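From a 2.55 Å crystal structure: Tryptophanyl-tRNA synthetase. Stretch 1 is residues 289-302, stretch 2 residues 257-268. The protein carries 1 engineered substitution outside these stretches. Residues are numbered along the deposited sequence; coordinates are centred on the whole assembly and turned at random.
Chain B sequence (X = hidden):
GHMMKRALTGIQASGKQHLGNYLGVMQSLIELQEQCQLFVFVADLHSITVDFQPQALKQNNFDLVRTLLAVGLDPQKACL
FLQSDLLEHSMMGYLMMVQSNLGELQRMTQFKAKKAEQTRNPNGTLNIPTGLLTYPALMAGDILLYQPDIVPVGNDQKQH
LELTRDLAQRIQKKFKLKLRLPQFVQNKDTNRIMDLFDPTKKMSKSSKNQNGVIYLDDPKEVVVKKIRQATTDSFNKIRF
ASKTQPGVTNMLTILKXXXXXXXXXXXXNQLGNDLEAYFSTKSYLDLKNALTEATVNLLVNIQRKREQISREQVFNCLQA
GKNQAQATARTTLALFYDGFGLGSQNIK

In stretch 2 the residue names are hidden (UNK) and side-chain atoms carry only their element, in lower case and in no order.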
# COMPACT_ATOMS: atom_id res chain seq x y z
N ASN B 289 0.28 -41.81 -22.57
CA ASN B 289 1.62 -42.11 -23.06
C ASN B 289 2.20 -40.97 -23.88
O ASN B 289 3.33 -40.54 -23.65
CB ASN B 289 1.60 -43.37 -23.92
CG ASN B 289 2.01 -44.61 -23.15
OD1 ASN B 289 1.21 -45.21 -22.44
ND2 ASN B 289 3.28 -44.99 -23.28
N ALA B 290 1.42 -40.48 -24.84
CA ALA B 290 1.85 -39.39 -25.71
C ALA B 290 1.96 -38.08 -24.93
O ALA B 290 2.84 -37.25 -25.21
CB ALA B 290 0.87 -39.23 -26.86
N LEU B 291 1.08 -37.90 -23.95
CA LEU B 291 1.10 -36.70 -23.12
C LEU B 291 2.34 -36.72 -22.25
O LEU B 291 2.98 -35.69 -22.05
CB LEU B 291 -0.15 -36.64 -22.24
CG LEU B 291 -0.24 -35.44 -21.29
CD1 LEU B 291 -0.20 -34.14 -22.10
CD2 LEU B 291 -1.52 -35.53 -20.46
N THR B 292 2.68 -37.90 -21.73
CA THR B 292 3.85 -38.05 -20.88
C THR B 292 5.15 -37.77 -21.63
O THR B 292 6.10 -37.27 -21.04
CB THR B 292 3.92 -39.47 -20.26
OG1 THR B 292 2.84 -39.64 -19.33
CG2 THR B 292 5.24 -39.67 -19.54
N GLU B 293 5.19 -38.09 -22.91
CA GLU B 293 6.40 -37.86 -23.70
C GLU B 293 6.56 -36.37 -24.02
O GLU B 293 7.63 -35.81 -23.82
CB GLU B 293 6.36 -38.67 -25.00
CG GLU B 293 7.67 -38.67 -25.78
CD GLU B 293 7.54 -39.39 -27.12
OE1 GLU B 293 7.04 -40.54 -27.13
OE2 GLU B 293 7.94 -38.82 -28.16
N ALA B 294 5.50 -35.75 -24.52
CA ALA B 294 5.54 -34.33 -24.84
C ALA B 294 5.90 -33.54 -23.58
O ALA B 294 6.69 -32.60 -23.61
CB ALA B 294 4.20 -33.87 -25.38
N THR B 295 5.31 -33.95 -22.46
CA THR B 295 5.56 -33.28 -21.20
C THR B 295 7.00 -33.45 -20.71
O THR B 295 7.67 -32.47 -20.42
CB THR B 295 4.61 -33.77 -20.12
OG1 THR B 295 3.25 -33.57 -20.55
CG2 THR B 295 4.84 -33.02 -18.82
N VAL B 296 7.46 -34.70 -20.63
CA VAL B 296 8.83 -34.96 -20.18
C VAL B 296 9.80 -34.19 -21.07
O VAL B 296 10.67 -33.48 -20.57
CB VAL B 296 9.18 -36.47 -20.22
CG1 VAL B 296 10.67 -36.67 -19.94
CG2 VAL B 296 8.36 -37.24 -19.19
N ASN B 297 9.63 -34.32 -22.38
CA ASN B 297 10.48 -33.62 -23.33
C ASN B 297 10.59 -32.14 -22.99
O ASN B 297 11.68 -31.59 -22.92
CB ASN B 297 9.95 -33.78 -24.76
CG ASN B 297 10.17 -35.18 -25.31
OD1 ASN B 297 10.61 -36.09 -24.60
ND2 ASN B 297 9.85 -35.36 -26.59
N LEU B 298 9.45 -31.50 -22.78
CA LEU B 298 9.42 -30.07 -22.46
C LEU B 298 10.13 -29.80 -21.13
O LEU B 298 11.06 -28.98 -21.06
CB LEU B 298 7.97 -29.57 -22.42
CG LEU B 298 7.61 -28.08 -22.31
CD1 LEU B 298 8.09 -27.55 -21.00
CD2 LEU B 298 8.20 -27.28 -23.46
N LEU B 299 9.71 -30.47 -20.06
CA LEU B 299 10.33 -30.25 -18.76
C LEU B 299 11.84 -30.46 -18.77
O LEU B 299 12.59 -29.61 -18.28
CB LEU B 299 9.66 -31.14 -17.70
CG LEU B 299 8.37 -30.59 -17.07
CD1 LEU B 299 7.62 -29.73 -18.04
CD2 LEU B 299 7.50 -31.73 -16.62
N VAL B 300 12.28 -31.58 -19.34
CA VAL B 300 13.71 -31.88 -19.41
C VAL B 300 14.46 -30.77 -20.15
O VAL B 300 15.58 -30.44 -19.81
CB VAL B 300 13.95 -33.26 -20.09
CG1 VAL B 300 15.42 -33.47 -20.41
CG2 VAL B 300 13.46 -34.36 -19.17
N ASN B 301 13.82 -30.19 -21.16
CA ASN B 301 14.43 -29.11 -21.93
C ASN B 301 14.36 -27.75 -21.22
O ASN B 301 15.11 -26.83 -21.56
CB ASN B 301 13.77 -29.01 -23.31
CG ASN B 301 14.24 -27.80 -24.10
OD1 ASN B 301 13.70 -26.70 -23.95
ND2 ASN B 301 15.26 -28.00 -24.93
N ILE B 302 13.46 -27.61 -20.25
CA ILE B 302 13.37 -26.36 -19.51
C ILE B 302 14.38 -26.48 -18.38
O ILE B 302 15.25 -25.62 -18.19
CB ILE B 302 11.97 -26.14 -18.86
CG1 ILE B 302 10.87 -26.15 -19.92
CG2 ILE B 302 11.97 -24.82 -18.09
CD1 ILE B 302 11.01 -25.10 -20.99
N UNK B 257 -1.03 -28.24 -27.21
CA UNK B 257 -0.19 -27.09 -26.93
C UNK B 257 1.30 -27.47 -26.86
O UNK B 257 2.17 -26.68 -27.25
c UNK B 257 -0.63 -26.43 -25.62
N UNK B 258 1.59 -28.66 -26.36
CA UNK B 258 2.97 -29.10 -26.24
C UNK B 258 3.59 -29.50 -27.57
O UNK B 258 4.80 -29.39 -27.75
c UNK B 258 3.45 -28.78 -23.29
c UNK B 258 2.84 -31.20 -22.96
c UNK B 258 3.06 -30.27 -25.26
c UNK B 258 2.63 -29.96 -23.83
N UNK B 259 2.76 -29.93 -28.51
CA UNK B 259 3.23 -30.34 -29.82
C UNK B 259 3.76 -29.18 -30.66
O UNK B 259 4.53 -29.41 -31.60
c UNK B 259 1.66 -32.36 -29.84
c UNK B 259 2.83 -33.33 -29.76
c UNK B 259 2.12 -31.08 -30.55
c UNK B 259 0.48 -32.98 -30.57
N UNK B 260 3.37 -27.95 -30.33
CA UNK B 260 3.82 -26.76 -31.06
C UNK B 260 5.29 -26.50 -30.73
O UNK B 260 6.00 -25.80 -31.45
n UNK B 260 -0.20 -23.66 -31.71
c UNK B 260 0.75 -23.33 -30.61
c UNK B 260 0.94 -24.50 -29.66
c UNK B 260 3.03 -25.51 -30.65
c UNK B 260 1.56 -25.71 -30.37
N UNK B 261 5.73 -27.05 -29.61
CA UNK B 261 7.10 -26.86 -29.15
C UNK B 261 8.13 -27.54 -30.06
O UNK B 261 7.86 -28.61 -30.60
o UNK B 261 8.44 -24.45 -26.01
o UNK B 261 6.40 -25.25 -26.16
c UNK B 261 7.23 -27.41 -27.72
c UNK B 261 7.64 -25.36 -26.31
c UNK B 261 8.21 -26.66 -26.86
N UNK B 262 9.31 -26.91 -30.26
CA UNK B 262 10.36 -27.49 -31.11
C UNK B 262 10.62 -28.93 -30.69
O UNK B 262 10.59 -29.85 -31.51
c UNK B 262 11.54 -26.57 -30.86
c UNK B 262 10.86 -25.23 -30.76
c UNK B 262 9.67 -25.54 -29.85
N UNK B 263 10.90 -29.13 -29.40
CA UNK B 263 11.08 -30.49 -28.92
C UNK B 263 9.67 -31.03 -29.16
O UNK B 263 8.71 -30.25 -29.14
c UNK B 263 11.40 -30.51 -27.40
c UNK B 263 11.85 -31.90 -26.98
c UNK B 263 12.47 -29.49 -27.09
N UNK B 264 9.52 -32.32 -29.41
CA UNK B 264 8.20 -32.88 -29.70
C UNK B 264 7.86 -32.75 -31.19
O UNK B 264 6.74 -33.06 -31.61
n UNK B 264 6.53 -31.67 -26.57
o UNK B 264 8.00 -33.33 -26.96
c UNK B 264 7.25 -32.45 -27.38
c UNK B 264 7.10 -32.20 -28.87
N UNK B 265 8.82 -32.28 -31.98
CA UNK B 265 8.61 -32.15 -33.42
C UNK B 265 8.26 -33.52 -34.00
O UNK B 265 7.32 -33.66 -34.78
c UNK B 265 9.88 -31.64 -34.09
n UNK B 265 7.75 -30.62 -36.68
c UNK B 265 9.75 -31.42 -35.58
o UNK B 265 8.93 -29.18 -35.43
c UNK B 265 8.77 -30.31 -35.89
N UNK B 266 9.04 -34.52 -33.62
CA UNK B 266 8.85 -35.88 -34.09
C UNK B 266 7.54 -36.43 -33.57
O UNK B 266 6.84 -37.16 -34.27
c UNK B 266 9.98 -36.78 -33.60
o UNK B 266 11.24 -36.26 -33.98
N UNK B 267 7.21 -36.07 -32.34
CA UNK B 267 5.98 -36.54 -31.73
C UNK B 267 4.78 -35.99 -32.51
O UNK B 267 3.89 -36.74 -32.89
c UNK B 267 5.91 -36.12 -30.26
c UNK B 267 3.78 -37.38 -29.90
c UNK B 267 4.90 -36.26 -27.99
c UNK B 267 5.12 -37.00 -29.30
N UNK B 268 4.77 -34.68 -32.77
CA UNK B 268 3.64 -34.10 -33.50
C UNK B 268 3.57 -34.60 -34.94
O UNK B 268 2.48 -34.73 -35.51
o UNK B 268 2.52 -32.02 -34.11
c UNK B 268 3.68 -32.54 -33.46
c UNK B 268 4.93 -32.00 -34.15

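Position 257 carries a single side-chain carbon, a CB with nothing beyond it, and it lies out of reach of stretch 1: Ala257, a small residue in a buried turn of helix. Position 258 has four carbons forked at the second, the mark of leucine. Its side chain fits as a knob into a hole formed by Leu291, Ala294, Thr295 and Leu298. With Leu258 named, the fit can be measured: CB lies 3.8 Å from Ala294 CB, CD1 lies 3.4 Å from Thr295 OG1, and CD2 lies 4.3 Å from Leu298 CG. Thr295 OG1 donates to Leu291 O, 2.6 Å away, so its hydroxyl has a partner within its own helix.

Position 259 again shows four carbons forked at the second. Its CA-to-CB bond points away from stretch 1, and it is buried, as suits the apolar Leu259. Position 260 is a row of four carbons ending in nitrogen, exposed and far from the other stretch: Lys260, whose charged end suits solvent. At position 261 three carbons end in two oxygens, hence Glu261. Glu261 CG lies 3.5 Å from Leu298 CD2, and the carboxylate group lies close to the same methyl, while its backbone N bonds to Leu258 O at 3.1 Å.

The three carbons of position 262 close a ring onto the backbone nitrogen, which identifies Pro262. Its ring holds phi near -51°, and it opens a type II turn that runs to position 265, with positions 263 and 264 at the corners. Position 263 has one carbon carrying two more: Val263, pointing toward stretch 1. CG1 lies 3.5 Å from Asn297 CB, so the branched side chain packs on the aliphatic base of a polar residue.

Position 264 has two carbons, the second carrying one oxygen and one nitrogen, and its nitrogen and oxygen both approach stretch 1. This is Asn264. Its phi of 86° fits the second corner of the turn, which needs a positive phi, one that asparagine tolerates better than most residues. ND2 donates to Ala294 O at 3.1 Å and to Leu258 O, also at 3.1 Å; OD1 accepts from Asn297 ND2 at 2.8 Å.

Position 265 has three carbons, the third bearing oxygen and nitrogen: Gln265, exposed and beyond reach, where a polar amide is at home. Position 266, one carbon then one oxygen, is Ser266, also exposed and without contact. Position 267 has four carbons forked at the second and points toward stretch 1: Leu267. Its CD1 lies 3.6 Å from Ala294 CB, and its CG 3.5 Å from Glu293 OE2. Position 268, one carbon carrying an oxygen and a carbon, is Thr268, out of reach; its backbone N bonds to Asn264 O at 2.8 Å as the new helix begins.

The contact combines apolar packing with a polar clasp. Leu258 and Leu267 both pack on Ala294, whose short side chain suits a place where the two stretches come within 5.7 Å, Ala294 CA to Asn264 CA. There the Asn264 amide ties the loop to the stretch 1 helix and to Leu258.

Stretch 2 257-268: ALLKEPVNQSLT
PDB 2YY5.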